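PDB 5Y15: dual specificity phosphatase 28 from Homo sapiens, which dephosphorylates a synthetic aryl phosphate in vitro but has almost no detectable activity on phosphotyrosine and still less on phosphothreonine. Local coordinates for residues A57-Q60 and L61-A64; E104-C107 and A108-A112; C135-Y138 and L139-H142; G144-L147 and A148-F151; P165-W168 and S169-Q172. The protein carries 2 engineered substitutions. One frame throughout, in Å; residues are numbered along the deposited sequence.

Interaction 1 (A57-Q60 and L61-A64); sequences AEEQ and LARA
Leu61 N donates to Ala57 O at 3.1 Å, a nearly straight bond that closes the first turn of the short helix 58-63, a surface helix of the dual-specificity phosphatase domain. Ala57 holds the N-cap position, and its carbonyl begins a run of i to i+4 bonds carried on by Ala62 N to Glu58 O and Arg63 N to Glu59 O. The inward side is the tight one. Leu61, the buried residue here, has CG anti to its own carbonyl carbon (chi1 -66°); this brings CG to within 3.6 Å of Ala57 O, and the side chain also packs on Leu40 of strand 40-44. A branched apolar residue suits this face, which lies against the sheet.

The outward side is looser. Glu59, Ala62 and Arg63 are exposed, and the opposite charges of Glu59 and Arg63 do not pair: OE1 of Glu59 is 6.0 Å from NE of Arg63, so any attraction between them is probably weak. Long charged chains fit such a solvent-facing side, while the methyl of Ala62 demands little space. The helix ends with Ala64 N bonded to Gln60 O at 2.9 Å, and the methyl CB of Ala64 lies 3.5 Å from that same oxygen.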
loop_
_atom_site.group_PDB
_atom_site.type_symbol
_atom_site.label_atom_id
_atom_site.label_comp_id
_atom_site.label_asym_id
_atom_site.label_seq_id
_atom_site.Cartn_x
_atom_site.Cartn_y
_atom_site.Cartn_z
ATOM N N ALA A 57 17.461 8.432 1.572
ATOM C CA ALA A 57 18.002 9.157 0.414
ATOM C C ALA A 57 16.916 9.962 -0.296
ATOM O O ALA A 57 16.710 9.809 -1.501
ATOM C CB ALA A 57 18.684 8.189 -0.549
ATOM N N GLU A 58 16.214 10.830 0.442
ATOM C CA GLU A 58 15.038 11.557 -0.041
ATOM C C GLU A 58 15.192 12.214 -1.412
ATOM O O GLU A 58 14.229 12.257 -2.192
ATOM C CB GLU A 58 14.636 12.637 0.974
ATOM C CG GLU A 58 14.049 12.104 2.289
ATOM C CD GLU A 58 15.099 11.633 3.293
ATOM O OE1 GLU A 58 14.822 11.666 4.520
ATOM O OE2 GLU A 58 16.201 11.257 2.845
ATOM N N GLU A 59 16.391 12.713 -1.733
ATOM C CA GLU A 59 16.556 13.425 -2.996
ATOM C C GLU A 59 16.739 12.469 -4.168
ATOM O O GLU A 59 16.299 12.772 -5.288
ATOM C CB GLU A 59 17.732 14.408 -2.895
ATOM C CG GLU A 59 18.145 15.099 -4.227
ATOM C CD GLU A 59 17.126 16.132 -4.744
ATOM O OE1 GLU A 59 16.177 15.729 -5.466
ATOM O OE2 GLU A 59 17.299 17.339 -4.439
ATOM N N GLN A 60 17.372 11.317 -3.945
ATOM C CA GLN A 60 17.378 10.306 -4.995
ATOM C C GLN A 60 15.963 9.805 -5.238
ATOM O O GLN A 60 15.558 9.594 -6.380
ATOM C CB GLN A 60 18.298 9.141 -4.624
ATOM C CG GLN A 60 19.578 9.532 -3.915
ATOM C CD GLN A 60 20.748 8.620 -4.265
ATOM O OE1 GLN A 60 20.635 7.393 -4.213
ATOM N NE2 GLN A 60 21.886 9.222 -4.604
ATOM N N LEU A 61 15.193 9.626 -4.170
ATOM C CA LEU A 61 13.816 9.184 -4.331
ATOM C C LEU A 61 12.993 10.198 -5.115
ATOM O O LEU A 61 12.150 9.816 -5.937
ATOM C CB LEU A 61 13.202 8.909 -2.950
ATOM C CG LEU A 61 13.859 7.734 -2.210
ATOM C CD1 LEU A 61 13.264 7.499 -0.837
ATOM C CD2 LEU A 61 13.731 6.505 -3.051
ATOM N N ALA A 62 13.188 11.490 -4.861
ATOM C CA ALA A 62 12.415 12.473 -5.613
ATOM C C ALA A 62 12.895 12.557 -7.052
ATOM O O ALA A 62 12.082 12.709 -7.970
ATOM C CB ALA A 62 12.476 13.854 -4.963
ATOM N N ARG A 63 14.211 12.433 -7.267
ATOM C CA ARG A 63 14.764 12.464 -8.620
ATOM C C ARG A 63 14.249 11.302 -9.456
ATOM O O ARG A 63 13.903 11.486 -10.636
ATOM C CB ARG A 63 16.295 12.468 -8.560
ATOM C CG ARG A 63 16.954 11.096 -8.480
ATOM C CD ARG A 63 18.467 11.133 -8.328
ATOM N NE ARG A 63 19.096 12.085 -9.234
ATOM C CZ ARG A 63 19.353 11.839 -10.519
ATOM N NH1 ARG A 63 19.032 10.672 -11.059
ATOM N NH2 ARG A 63 19.935 12.763 -11.277
ATOM N N ALA A 64 14.168 10.108 -8.861
ATOM C CA ALA A 64 13.632 8.945 -9.547
ATOM C C ALA A 64 12.115 8.980 -9.638
ATOM O O ALA A 64 11.519 8.026 -10.151
ATOM C CB ALA A 64 14.083 7.664 -8.856
#

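Interaction 2 (E104-C107 and A108-A112); sequences EPTC and AAMEA
Thr106 and Met110, one turn apart on helix 100-115, meet through both backbone and side chain. The backbone bonds come first: Met110 N donates to Thr106 O at 3.0 Å, Ala108 N to Glu104 O at 3.0 Å, and Glu111 N to Cys107 O at 2.9 Å. Ala109 N reaches Pro105 O at 3.5 Å, a weak bond next to the kink where proline, having no N-H, cannot bond to the preceding turn.

Apolar packing follows on the inner face. CG2 of Thr106 stands anti to the backbone N, which turns it toward Met110, and lies 4.1 Å from SD of that residue, the two chains crossing obliquely. Met110 CG passes 3.3 Å from Thr106 O. The flexible thioether then enters the core against strands 66-71 and 119-123, while Thr106 OG1 bonds back to His102 O.

The charged groups look toward helix 130-142: Glu104 forms a salt bridge with Arg141, and Glu111 bonds to Tyr138 OH and also pairs with Arg115 of its own helix. Ala108, Ala109 and Ala112 form a smooth strip of methyls on which the second subunit packs, its own Ala109 meeting Ala109. Small residues allow the two helices to approach closely. The whole is a helix packed between the central sheet, helix 130-142 and the second subunit, in a protein tyrosine phosphatase fold.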
loop_
_atom_site.group_PDB
_atom_site.type_symbol
_atom_site.label_atom_id
_atom_site.label_comp_id
_atom_site.label_asym_id
_atom_site.label_seq_id
_atom_site.Cartn_x
_atom_site.Cartn_y
_atom_site.Cartn_z
ATOM N N GLU A 104 -0.056 -10.389 -3.421
ATOM C CA GLU A 104 -1.052 -9.849 -4.349
ATOM C C GLU A 104 -1.461 -8.423 -3.986
ATOM O O GLU A 104 -1.393 -7.539 -4.861
ATOM C CB GLU A 104 -2.236 -10.832 -4.406
ATOM C CG GLU A 104 -3.153 -10.662 -5.600
ATOM C CD GLU A 104 -2.422 -10.600 -6.895
ATOM O OE1 GLU A 104 -1.531 -11.443 -7.125
ATOM O OE2 GLU A 104 -2.720 -9.677 -7.686
ATOM N N PRO A 105 -1.817 -8.111 -2.737
ATOM C CA PRO A 105 -2.152 -6.715 -2.393
ATOM C C PRO A 105 -0.980 -5.735 -2.450
ATOM O O PRO A 105 -1.210 -4.524 -2.605
ATOM C CB PRO A 105 -2.677 -6.832 -0.954
ATOM C CG PRO A 105 -3.065 -8.254 -0.810
ATOM C CD PRO A 105 -2.133 -9.040 -1.635
ATOM N N THR A 106 0.258 -6.190 -2.211
ATOM C CA THR A 106 1.407 -5.289 -2.324
ATOM C C THR A 106 1.731 -4.998 -3.793
ATOM O O THR A 106 1.974 -3.842 -4.178
ATOM C CB THR A 106 2.617 -5.916 -1.634
ATOM O OG1 THR A 106 2.281 -6.198 -0.279
ATOM C CG2 THR A 106 3.813 -4.974 -1.664
ATOM N N CYS A 107 1.730 -6.048 -4.612
ATOM C CA CYS A 107 1.993 -5.912 -6.045
ATOM C C CYS A 107 0.960 -5.034 -6.732
ATOM O O CYS A 107 1.298 -4.286 -7.658
ATOM C CB CYS A 107 2.023 -7.286 -6.694
ATOM S SG CYS A 107 3.477 -8.233 -6.204
ATOM N N ALA A 108 -0.307 -5.107 -6.312
ATOM C CA ALA A 108 -1.292 -4.245 -6.963
ATOM C C ALA A 108 -1.084 -2.783 -6.605
ATOM O O ALA A 108 -1.257 -1.903 -7.449
ATOM C CB ALA A 108 -2.711 -4.687 -6.623
ATOM N N ALA A 109 -0.706 -2.484 -5.364
ATOM C CA ALA A 109 -0.399 -1.096 -5.040
ATOM C C ALA A 109 0.788 -0.607 -5.852
ATOM O O ALA A 109 0.804 0.541 -6.332
ATOM C CB ALA A 109 -0.120 -0.940 -3.534
ATOM N N MET A 110 1.809 -1.458 -5.992
ATOM C CA MET A 110 2.978 -1.065 -6.772
ATOM C C MET A 110 2.594 -0.790 -8.225
ATOM O O MET A 110 2.996 0.235 -8.808
ATOM C CB MET A 110 4.053 -2.153 -6.673
ATOM C CG MET A 110 4.692 -2.282 -5.249
ATOM S SD MET A 110 5.641 -3.823 -5.142
ATOM C CE MET A 110 6.954 -3.405 -6.279
ATOM N N GLU A 111 1.791 -1.692 -8.817
ATOM C CA GLU A 111 1.383 -1.525 -10.215
ATOM C C GLU A 111 0.573 -0.256 -10.398
ATOM O O GLU A 111 0.778 0.479 -11.364
ATOM C CB GLU A 111 0.584 -2.737 -10.694
ATOM C CG GLU A 111 0.029 -2.600 -12.101
ATOM C CD GLU A 111 1.108 -2.664 -13.187
ATOM O OE1 GLU A 111 2.312 -2.800 -12.861
ATOM O OE2 GLU A 111 0.749 -2.588 -14.385
ATOM N N ALA A 112 -0.334 0.039 -9.461
ATOM C CA ALA A 112 -1.093 1.278 -9.567
ATOM C C ALA A 112 -0.173 2.486 -9.544
ATOM O O ALA A 112 -0.401 3.460 -10.270
ATOM C CB ALA A 112 -2.122 1.376 -8.442
#

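Interaction 3 (C135-Y138 and L139-H142); sequences CTAY and LMRH
Tyr138 and His142 bring their rings together one turn apart near the end of helix 130-142. Their centroids are 5.6 Å apart and the planes meet at 42°, an oblique pairing in which CE1 of Tyr138 lies 3.8 Å from ND1 of His142. Tyr138 has CG anti to the backbone N (chi1 172°), which carries the phenol toward Glu111 of helix 100-115. His142 also presents one ring face to CG of Arg141, and its NE2 lies over one face of the Arg141 guanidinium, offset toward the rim, while NE of Arg141 is held by Glu104. A ring with a polar tip and a long cationic chain suit this border between core and surface.

Apolar contacts line the other flanks. Thr136 and Met140 lie side by side, pointing the same way, with CG2 of Thr136 3.7 Å from CE of Met140. The bend at the last torsion of Met140, chi3 -78°, folds this methyl back until it is also 3.6 Å from CA of Ala137. Alanine, with no bulk beyond CB, lets the methyl come this close to the backbone. Leu139 crosses Tyr138 at about a right angle, its CD2 4.2 Å from CD2 of the ring.

Backbone bonds of 2.9 to 3.0 Å link Leu139 N to Cys135 O, Met140 N to Thr136 O, Arg141 N to Ala137 O and His142 N to Tyr138 O. Thr136 OG1 is held by Ala132 O within the same helix. Enclosed by neighbouring helices and strand 47-50, this is the buried helix that follows the phosphate-binding loop in the protein tyrosine phosphatase fold.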
loop_
_atom_site.group_PDB
_atom_site.type_symbol
_atom_site.label_atom_id
_atom_site.label_comp_id
_atom_site.label_asym_id
_atom_site.label_seq_id
_atom_site.Cartn_x
_atom_site.Cartn_y
_atom_site.Cartn_z
ATOM N N CYS A 135 10.176 -7.531 -4.924
ATOM C CA CYS A 135 10.490 -7.129 -6.301
ATOM C C CYS A 135 10.291 -8.290 -7.272
ATOM O O CYS A 135 9.711 -8.129 -8.358
ATOM C CB CYS A 135 11.925 -6.607 -6.386
ATOM S SG CYS A 135 12.059 -4.940 -5.762
ATOM N N THR A 136 10.757 -9.477 -6.889
ATOM C CA THR A 136 10.591 -10.641 -7.743
ATOM C C THR A 136 9.118 -10.931 -8.010
ATOM O O THR A 136 8.693 -11.108 -9.172
ATOM C CB THR A 136 11.259 -11.829 -7.068
ATOM O OG1 THR A 136 12.622 -11.497 -6.817
ATOM C CG2 THR A 136 11.187 -13.061 -7.929
ATOM N N ALA A 137 8.319 -10.987 -6.942
ATOM C CA ALA A 137 6.894 -11.253 -7.103
ATOM C C ALA A 137 6.227 -10.186 -7.968
ATOM O O ALA A 137 5.294 -10.478 -8.733
ATOM C CB ALA A 137 6.231 -11.372 -5.725
ATOM N N TYR A 138 6.658 -8.935 -7.836
ATOM C CA TYR A 138 6.057 -7.891 -8.649
ATOM C C TYR A 138 6.345 -8.137 -10.124
ATOM O O TYR A 138 5.452 -8.005 -10.975
ATOM C CB TYR A 138 6.546 -6.502 -8.223
ATOM C CG TYR A 138 6.080 -5.434 -9.189
ATOM C CD1 TYR A 138 4.794 -4.917 -9.112
ATOM C CD2 TYR A 138 6.898 -5.001 -10.228
ATOM C CE1 TYR A 138 4.351 -3.963 -10.008
ATOM C CE2 TYR A 138 6.451 -4.055 -11.152
ATOM C CZ TYR A 138 5.181 -3.550 -11.039
ATOM O OH TYR A 138 4.749 -2.609 -11.943
ATOM N N LEU A 139 7.588 -8.505 -10.445
ATOM C CA LEU A 139 7.920 -8.757 -11.840
ATOM C C LEU A 139 7.144 -9.947 -12.390
ATOM O O LEU A 139 6.733 -9.941 -13.557
ATOM C CB LEU A 139 9.421 -8.967 -11.992
ATOM C CG LEU A 139 10.229 -7.719 -11.650
ATOM C CD1 LEU A 139 11.700 -8.060 -11.736
ATOM C CD2 LEU A 139 9.875 -6.605 -12.636
ATOM N N MET A 140 6.913 -10.967 -11.562
ATOM C CA MET A 140 6.141 -12.108 -12.038
ATOM C C MET A 140 4.683 -11.742 -12.269
ATOM O O MET A 140 4.080 -12.166 -13.262
ATOM C CB MET A 140 6.197 -13.247 -11.025
ATOM C CG MET A 140 7.368 -14.181 -11.153
ATOM S SD MET A 140 7.248 -15.398 -9.822
ATOM C CE MET A 140 7.820 -14.427 -8.548
ATOM N N ARG A 141 4.094 -10.987 -11.341
ATOM C CA ARG A 141 2.653 -10.756 -11.323
ATOM C C ARG A 141 2.214 -9.702 -12.340
ATOM O O ARG A 141 1.132 -9.829 -12.926
ATOM C CB ARG A 141 2.219 -10.375 -9.909
ATOM C CG ARG A 141 0.795 -9.877 -9.770
ATOM C CD ARG A 141 -0.224 -10.950 -10.170
ATOM N NE ARG A 141 -1.592 -10.477 -9.975
ATOM C CZ ARG A 141 -2.314 -9.877 -10.921
ATOM N NH1 ARG A 141 -1.802 -9.681 -12.130
ATOM N NH2 ARG A 141 -3.549 -9.472 -10.658
ATOM N N HIS A 142 3.013 -8.648 -12.556
ATOM C CA HIS A 142 2.574 -7.543 -13.405
ATOM C C HIS A 142 3.461 -7.261 -14.611
ATOM O O HIS A 142 3.100 -6.412 -15.438
ATOM C CB HIS A 142 2.407 -6.263 -12.580
ATOM C CG HIS A 142 1.229 -6.305 -11.663
ATOM N ND1 HIS A 142 1.348 -6.347 -10.290
ATOM C CD2 HIS A 142 -0.098 -6.342 -11.927
ATOM C CE1 HIS A 142 0.142 -6.384 -9.745
ATOM N NE2 HIS A 142 -0.753 -6.382 -10.720
#

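Interaction 4 (G144-L147 and A148-F151); sequences GLSL and AKAF
Ser146 caps the N-terminus of helix 147-157, its OG accepting from Lys149 N in a straight but long and weak bond, 3.4 Å with an angle of 171° at the hydrogen. The serine makes this possible by its rotamer: chi1 of 65° sets OG between its own backbone N and carbonyl carbon, turned back over the first turn of the helix. A short hydroxyl side chain suits an N-cap, where the leading N-H groups lack carbonyls from a preceding turn. The serine carbonyl serves too, since Ser146 O receives Ala150 N at 2.9 Å. Leu147 N, in turn, is bonded by Glu175 of helix 165-179, an acidic side chain placed where a helix start would favour negative charge.

Leu145 lies just ahead of the cap. Its CD2 branch comes against the backbone of the first turn, 3.7 Å from Ala150 N, while its CB meets the CB of Ala150 at 4.1 Å. The small alanine fits beside this leucine and against Leu139 of helix 130-142.

Leu147 has CG opposite its backbone N (chi1 174°) and directs its branches inward to Thr136, Met140 and Trp168. Phe151 adopts a similar first torsion; its ring meets Trp168 edge-to-face. Lys149 is exposed, its chain bent at chi2, with CD passing 4.1 Å from Ser146 OG. One turn on, Phe151 N bonds to Leu147 O at 2.9 Å, and the Phe151 CB sits 3.4 Å from that oxygen.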
loop_
_atom_site.group_PDB
_atom_site.type_symbol
_atom_site.label_atom_id
_atom_site.label_comp_id
_atom_site.label_asym_id
_atom_site.label_seq_id
_atom_site.Cartn_x
_atom_site.Cartn_y
_atom_site.Cartn_z
ATOM N N GLY A 144 4.621 -10.151 -16.206
ATOM C CA GLY A 144 4.542 -11.476 -16.814
ATOM C C GLY A 144 5.841 -12.240 -16.901
ATOM O O GLY A 144 6.009 -13.057 -17.819
ATOM N N LEU A 145 6.720 -12.108 -15.907
ATOM C CA LEU A 145 7.944 -12.886 -15.960
ATOM C C LEU A 145 7.814 -14.183 -15.182
ATOM O O LEU A 145 7.053 -14.298 -14.226
ATOM C CB LEU A 145 9.150 -12.111 -15.428
ATOM C CG LEU A 145 9.735 -10.934 -16.214
ATOM C CD1 LEU A 145 8.927 -9.717 -16.014
ATOM C CD2 LEU A 145 11.158 -10.654 -15.774
ATOM N N SER A 146 8.603 -15.164 -15.592
ATOM C CA SER A 146 8.693 -16.361 -14.786
ATOM C C SER A 146 9.506 -16.053 -13.536
ATOM O O SER A 146 10.153 -15.015 -13.432
ATOM C CB SER A 146 9.324 -17.496 -15.589
ATOM O OG SER A 146 10.673 -17.193 -15.911
ATOM N N LEU A 147 9.445 -16.961 -12.565
ATOM C CA LEU A 147 10.256 -16.809 -11.366
ATOM C C LEU A 147 11.744 -16.747 -11.708
ATOM O O LEU A 147 12.494 -15.935 -11.141
ATOM C CB LEU A 147 9.965 -17.963 -10.409
ATOM C CG LEU A 147 10.823 -18.070 -9.155
ATOM C CD1 LEU A 147 10.814 -16.755 -8.426
ATOM C CD2 LEU A 147 10.316 -19.196 -8.264
ATOM N N ALA A 148 12.186 -17.593 -12.641
ATOM C CA ALA A 148 13.597 -17.629 -13.032
ATOM C C ALA A 148 14.084 -16.264 -13.508
ATOM O O ALA A 148 15.114 -15.759 -13.045
ATOM C CB ALA A 148 13.807 -18.681 -14.121
ATOM N N LYS A 149 13.376 -15.667 -14.463
ATOM C CA LYS A 149 13.845 -14.407 -15.025
ATOM C C LYS A 149 13.536 -13.209 -14.142
ATOM O O LYS A 149 14.289 -12.225 -14.161
ATOM C CB LYS A 149 13.276 -14.202 -16.430
ATOM C CG LYS A 149 14.176 -14.807 -17.531
ATOM C CD LYS A 149 14.416 -16.307 -17.350
ATOM C CE LYS A 149 15.436 -16.853 -18.343
ATOM N NZ LYS A 149 15.668 -18.317 -18.138
ATOM N N ALA A 150 12.429 -13.239 -13.398
ATOM C CA ALA A 150 12.181 -12.156 -12.458
ATOM C C ALA A 150 13.305 -12.096 -11.441
ATOM O O ALA A 150 13.914 -11.035 -11.217
ATOM C CB ALA A 150 10.836 -12.353 -11.750
ATOM N N PHE A 151 13.646 -13.241 -10.858
ATOM C CA PHE A 151 14.714 -13.185 -9.878
ATOM C C PHE A 151 16.033 -12.845 -10.551
ATOM O O PHE A 151 16.831 -12.099 -9.982
ATOM C CB PHE A 151 14.844 -14.483 -9.088
ATOM C CG PHE A 151 15.890 -14.393 -8.025
ATOM C CD1 PHE A 151 15.739 -13.474 -6.989
ATOM C CD2 PHE A 151 17.025 -15.185 -8.060
ATOM C CE1 PHE A 151 16.706 -13.340 -5.996
ATOM C CE2 PHE A 151 17.992 -15.072 -7.067
ATOM C CZ PHE A 151 17.835 -14.134 -6.032
#

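Interaction 5 (P165-W168 and S169-Q172); sequences PGFW and SQLQ
Trp168 and Leu171 cross at about a right angle on helix 165-179, the leucine CD1 coming 4.0 Å from CE3 of the indole at an oblique approach. The tryptophan has CG anti to its backbone N (chi1 -170°), which lays the indole along the flank where Leu171 and Gln172 follow. Gln172 also stands across it at about a right angle, with CG 3.8 Å from NE1 of Trp168. A broad ring is well suited here, since it reaches both Leu171 and Gln172 on the next turn and still meets helix 147-157.

Phe167 and Gln170 are arranged differently: they lie side by side and point the same way, ring and amide planes 88° apart. The amide nitrogen NE2 of Gln170 sits near the plane of the phenyl, at its edge, 4.1 Å from CD1 of Phe167. The glutamine chain is extended beyond CG, and its amide is fixed at both ends from the loop and the start of helix 100-115: OE1 receives Leu99 N and Leu100 N, and NE2 donates to Glu97 O. Gly166 O comes 3.4 Å from CG of Gln170; with no side chain on the glycine, the glutamine can lie close to it.

Backbone bonds from Ser169 N to Pro165 O and from Gln170 N to Gly166 O open the helix; proline, lacking an N-H, is well placed in a first turn. The Phe167 side chain lies about 5 Å from a bound phosphate ion and about 8 Å from the side chain of Ser124, a changed residue at the position inferred to carry the phosphocysteine intermediate. Among its neighbours, Leu171 packs on Ala133, Ala137 and Met140 of helix 130-142, while the indole faces helix 147-157.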
loop_
_atom_site.group_PDB
_atom_site.type_symbol
_atom_site.label_atom_id
_atom_site.label_comp_id
_atom_site.label_asym_id
_atom_site.label_seq_id
_atom_site.Cartn_x
_atom_site.Cartn_y
_atom_site.Cartn_z
ATOM N N PRO A 165 15.132 -18.979 2.489
ATOM C CA PRO A 165 14.536 -20.179 1.876
ATOM C C PRO A 165 13.035 -20.249 2.003
ATOM O O PRO A 165 12.369 -20.773 1.097
ATOM C CB PRO A 165 15.206 -21.326 2.644
ATOM C CG PRO A 165 16.460 -20.749 3.111
ATOM C CD PRO A 165 16.160 -19.350 3.473
ATOM N N GLY A 166 12.472 -19.720 3.089
ATOM C CA GLY A 166 11.028 -19.723 3.214
ATOM C C GLY A 166 10.384 -18.802 2.199
ATOM O O GLY A 166 9.394 -19.164 1.558
ATOM N N PHE A 167 10.946 -17.604 2.031
ATOM C CA PHE A 167 10.444 -16.700 1.008
ATOM C C PHE A 167 10.597 -17.303 -0.384
ATOM O O PHE A 167 9.713 -17.142 -1.233
ATOM C CB PHE A 167 11.172 -15.367 1.066
ATOM C CG PHE A 167 10.921 -14.580 2.316
ATOM C CD1 PHE A 167 9.872 -14.892 3.156
ATOM C CD2 PHE A 167 11.726 -13.492 2.623
ATOM C CE1 PHE A 167 9.644 -14.145 4.289
ATOM C CE2 PHE A 167 11.513 -12.747 3.761
ATOM C CZ PHE A 167 10.472 -13.067 4.593
ATOM N N TRP A 168 11.704 -18.008 -0.646
ATOM C CA TRP A 168 11.848 -18.637 -1.957
ATOM C C TRP A 168 10.775 -19.681 -2.180
ATOM O O TRP A 168 10.224 -19.797 -3.287
ATOM C CB TRP A 168 13.218 -19.299 -2.123
ATOM C CG TRP A 168 13.428 -19.709 -3.550
ATOM C CD1 TRP A 168 13.347 -20.971 -4.065
ATOM C CD2 TRP A 168 13.708 -18.844 -4.652
ATOM N NE1 TRP A 168 13.576 -20.944 -5.412
ATOM C CE2 TRP A 168 13.809 -19.648 -5.796
ATOM C CE3 TRP A 168 13.905 -17.464 -4.775
ATOM C CZ2 TRP A 168 14.090 -19.119 -7.055
ATOM C CZ3 TRP A 168 14.170 -16.943 -6.025
ATOM C CH2 TRP A 168 14.267 -17.764 -7.142
ATOM N N SER A 169 10.454 -20.442 -1.131
ATOM C CA SER A 169 9.405 -21.446 -1.251
ATOM C C SER A 169 8.085 -20.783 -1.591
ATOM O O SER A 169 7.357 -21.217 -2.503
ATOM C CB SER A 169 9.294 -22.221 0.063
ATOM O OG SER A 169 8.276 -23.199 -0.014
ATOM N N GLN A 170 7.801 -19.681 -0.911
ATOM C CA GLN A 170 6.565 -18.964 -1.183
ATOM C C GLN A 170 6.551 -18.376 -2.594
ATOM O O GLN A 170 5.487 -18.323 -3.220
ATOM C CB GLN A 170 6.381 -17.908 -0.112
ATOM C CG GLN A 170 6.076 -18.526 1.270
ATOM C CD GLN A 170 6.401 -17.567 2.370
ATOM O OE1 GLN A 170 5.958 -16.416 2.352
ATOM N NE2 GLN A 170 7.188 -18.028 3.349
ATOM N N LEU A 171 7.714 -17.975 -3.130
ATOM C CA LEU A 171 7.779 -17.499 -4.515
ATOM C C LEU A 171 7.492 -18.624 -5.503
ATOM O O LEU A 171 6.824 -18.414 -6.521
ATOM C CB LEU A 171 9.154 -16.894 -4.786
ATOM C CG LEU A 171 9.329 -15.518 -4.145
ATOM C CD1 LEU A 171 10.791 -15.103 -4.135
ATOM C CD2 LEU A 171 8.485 -14.469 -4.828
ATOM N N GLN A 172 7.990 -19.829 -5.221
ATOM C CA GLN A 172 7.710 -20.961 -6.093
ATOM C C GLN A 172 6.217 -21.263 -6.114
ATOM O O GLN A 172 5.627 -21.478 -7.185
ATOM C CB GLN A 172 8.483 -22.179 -5.590
ATOM C CG GLN A 172 9.969 -22.181 -5.938
ATOM C CD GLN A 172 10.686 -23.419 -5.424
ATOM O OE1 GLN A 172 10.238 -24.055 -4.466
ATOM N NE2 GLN A 172 11.827 -23.739 -6.025
#

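Four of the contacts are turns within a helix; interaction 4 is a loop capping a helix start. Interaction 1 is a surface contact, touching none of the others and lying across the chain's centre from interactions 4 and 5. Interaction 3 is the most buried. It joins interaction 2 through a salt bridge and a hydroxyl-carboxylate bond, whereas it meets interaction 5 by apolar packing of Met140 and Ala137 on Leu171. Interaction 4 follows it in the chain, tied by Leu139 O to Leu145 N, and shares aromatic and leucine contacts with interaction 5. Only interaction 2 adds a face to the second subunit; interaction 5 lies close to the bound phosphate.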